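PDB 5D4R: arabinose metabolism transcriptional repressor from Bacillus subtilis, which probably represses genes of arabinose metabolism by binding operator DNA through its GntR-type winged helix-turn-helix domain. Local coordinates for residues E31-I36 with Q74-S79. Numbering follows the deposited sequence.
Sequences EISSWI and QGLLYS
No aromatic ring enters the interface in which Ile36 meets Leu76 and Leu77 and Ile32 meets Leu77; the rings of Trp35 and Tyr78 do not reach across. One face of the Trp35 indole is covered toward its rim by Glu31 O, 3.3 Å above the ring plane, and by the CA of Ile32, while the Tyr78 ring meets Phe86 with planes about 25° apart. The arrangement belongs to a winged helix-turn-helix: helix 24-37 packs against the start of the wing, the hairpin of strands 77-80 and 84-87, and Ser79 packs on a phosphate of the bound DNA. Gly75, with positive phi, ends helix 61-74 in a Schellman motif and turns the chain toward the first wing strand. No hydrogen bond crosses the contact, which is mainly apolar. Ile36 extends its CG1 branch (chi2 173°), and CD1 at its end lies 3.7 Å from Leu77 CD2 and 3.6 Å from Leu76 O. Ile32 CG2 approaches Leu77 CD1 more loosely, at 4.4 Å. Leu71 of helix 61-74 also touches Ile32, Leu76 and Leu77, joining three elements. At the margin, Ser33 OG bonds to Lys29 O within its own helix. Leu76 holds CG between its backbone N and carbonyl carbon (chi1 40°), and its CD1 comes to 3.5 Å from Ile36 CD1.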
loop_
_atom_site.group_PDB
_atom_site.type_symbol
_atom_site.label_atom_id
_atom_site.label_comp_id
_atom_site.label_asym_id
_atom_site.label_seq_id
_atom_site.Cartn_x
_atom_site.Cartn_y
_atom_site.Cartn_z
ATOM N N GLU A 31 -5.826 11.847 -8.060
ATOM C CA GLU A 31 -7.134 12.502 -8.015
ATOM C C GLU A 31 -7.538 12.851 -6.583
ATOM O O GLU A 31 -7.874 13.993 -6.279
ATOM C CB GLU A 31 -8.199 11.617 -8.656
ATOM C CG GLU A 31 -9.533 12.311 -8.840
ATOM C CD GLU A 31 -9.529 13.274 -10.009
ATOM O OE1 GLU A 31 -10.091 12.915 -11.066
ATOM O OE2 GLU A 31 -8.957 14.379 -9.874
ATOM N N ILE A 32 -7.500 11.861 -5.700
ATOM C CA ILE A 32 -7.892 12.093 -4.314
ATOM C C ILE A 32 -6.987 13.168 -3.694
ATOM O O ILE A 32 -7.459 14.106 -3.016
ATOM C CB ILE A 32 -7.836 10.782 -3.496
ATOM C CG1 ILE A 32 -8.879 9.789 -4.022
ATOM C CG2 ILE A 32 -8.108 11.051 -2.015
ATOM C CD1 ILE A 32 -8.826 8.395 -3.335
ATOM N N SER A 33 -5.688 13.062 -3.975
ATOM C CA SER A 33 -4.730 14.045 -3.481
ATOM C C SER A 33 -5.105 15.414 -3.991
ATOM O O SER A 33 -4.874 16.410 -3.320
ATOM C CB SER A 33 -3.305 13.728 -3.915
ATOM O OG SER A 33 -2.870 12.532 -3.326
ATOM N N SER A 34 -5.685 15.450 -5.186
ATOM C CA SER A 34 -6.065 16.708 -5.793
ATOM C C SER A 34 -7.235 17.280 -5.016
ATOM O O SER A 34 -7.279 18.478 -4.773
ATOM C CB SER A 34 -6.430 16.539 -7.262
ATOM O OG SER A 34 -6.523 17.806 -7.889
ATOM N N TRP A 35 -8.169 16.415 -4.626
ATOM C CA TRP A 35 -9.317 16.860 -3.828
ATOM C C TRP A 35 -8.856 17.545 -2.556
ATOM O O TRP A 35 -9.338 18.620 -2.204
ATOM C CB TRP A 35 -10.221 15.698 -3.449
ATOM C CG TRP A 35 -10.810 14.996 -4.595
ATOM C CD1 TRP A 35 -10.878 15.434 -5.877
ATOM C CD2 TRP A 35 -11.430 13.713 -4.572
ATOM N NE1 TRP A 35 -11.492 14.493 -6.668
ATOM C CE2 TRP A 35 -11.841 13.427 -5.889
ATOM C CE3 TRP A 35 -11.666 12.768 -3.563
ATOM C CZ2 TRP A 35 -12.492 12.242 -6.226
ATOM C CZ3 TRP A 35 -12.302 11.591 -3.898
ATOM C CH2 TRP A 35 -12.698 11.330 -5.222
ATOM N N ILE A 36 -7.922 16.901 -1.865
ATOM C CA ILE A 36 -7.368 17.494 -0.653
ATOM C C ILE A 36 -6.651 18.811 -0.912
ATOM O O ILE A 36 -6.915 19.823 -0.243
ATOM C CB ILE A 36 -6.384 16.537 0.020
ATOM C CG1 ILE A 36 -7.111 15.278 0.473
ATOM C CG2 ILE A 36 -5.715 17.200 1.215
ATOM C CD1 ILE A 36 -6.164 14.216 0.995
ATOM N N GLN A 74 1.367 8.264 3.521
ATOM C CA GLN A 74 1.938 9.592 3.299
ATOM C C GLN A 74 1.466 10.594 4.337
ATOM O O GLN A 74 2.054 11.663 4.483
ATOM C CB GLN A 74 1.587 10.115 1.917
ATOM C CG GLN A 74 2.282 9.413 0.791
ATOM C CD GLN A 74 1.775 9.904 -0.549
ATOM O OE1 GLN A 74 1.393 11.068 -0.687
ATOM N NE2 GLN A 74 1.738 9.012 -1.530
ATOM N N GLY A 75 0.387 10.264 5.037
ATOM C CA GLY A 75 -0.094 11.103 6.116
ATOM C C GLY A 75 -1.118 12.173 5.768
ATOM O O GLY A 75 -1.334 13.086 6.564
ATOM N N LEU A 76 -1.762 12.096 4.609
ATOM C CA LEU A 76 -2.823 13.069 4.356
ATOM C C LEU A 76 -4.217 12.457 4.455
ATOM O O LEU A 76 -5.220 13.146 4.254
ATOM C CB LEU A 76 -2.635 13.752 3.003
ATOM C CG LEU A 76 -2.187 12.963 1.790
ATOM C CD1 LEU A 76 -3.335 12.144 1.273
ATOM C CD2 LEU A 76 -1.694 13.932 0.732
ATOM N N LEU A 77 -4.276 11.169 4.769
ATOM C CA LEU A 77 -5.539 10.519 5.104
ATOM C C LEU A 77 -5.356 9.672 6.349
ATOM O O LEU A 77 -4.247 9.205 6.621
ATOM C CB LEU A 77 -6.039 9.630 3.964
ATOM C CG LEU A 77 -6.378 10.218 2.594
ATOM C CD1 LEU A 77 -6.774 9.085 1.654
ATOM C CD2 LEU A 77 -7.492 11.237 2.710
ATOM N N TYR A 78 -6.434 9.469 7.105
ATOM C CA TYR A 78 -6.419 8.443 8.139
ATOM C C TYR A 78 -7.720 7.652 8.097
ATOM O O TYR A 78 -8.731 8.132 7.588
ATOM C CB TYR A 78 -6.180 9.042 9.530
ATOM C CG TYR A 78 -7.237 9.997 10.033
ATOM C CD1 TYR A 78 -8.347 9.533 10.736
ATOM C CD2 TYR A 78 -7.105 11.373 9.848
ATOM C CE1 TYR A 78 -9.307 10.411 11.219
ATOM C CE2 TYR A 78 -8.061 12.257 10.324
ATOM C CZ TYR A 78 -9.158 11.772 11.007
ATOM O OH TYR A 78 -10.109 12.652 11.483
ATOM N N SER A 79 -7.685 6.432 8.620
ATOM C CA SER A 79 -8.829 5.548 8.514
ATOM C C SER A 79 -9.289 5.046 9.872
ATOM O O SER A 79 -8.516 4.941 10.822
ATOM C CB SER A 79 -8.507 4.367 7.598
ATOM O OG SER A 79 -8.257 4.820 6.282
#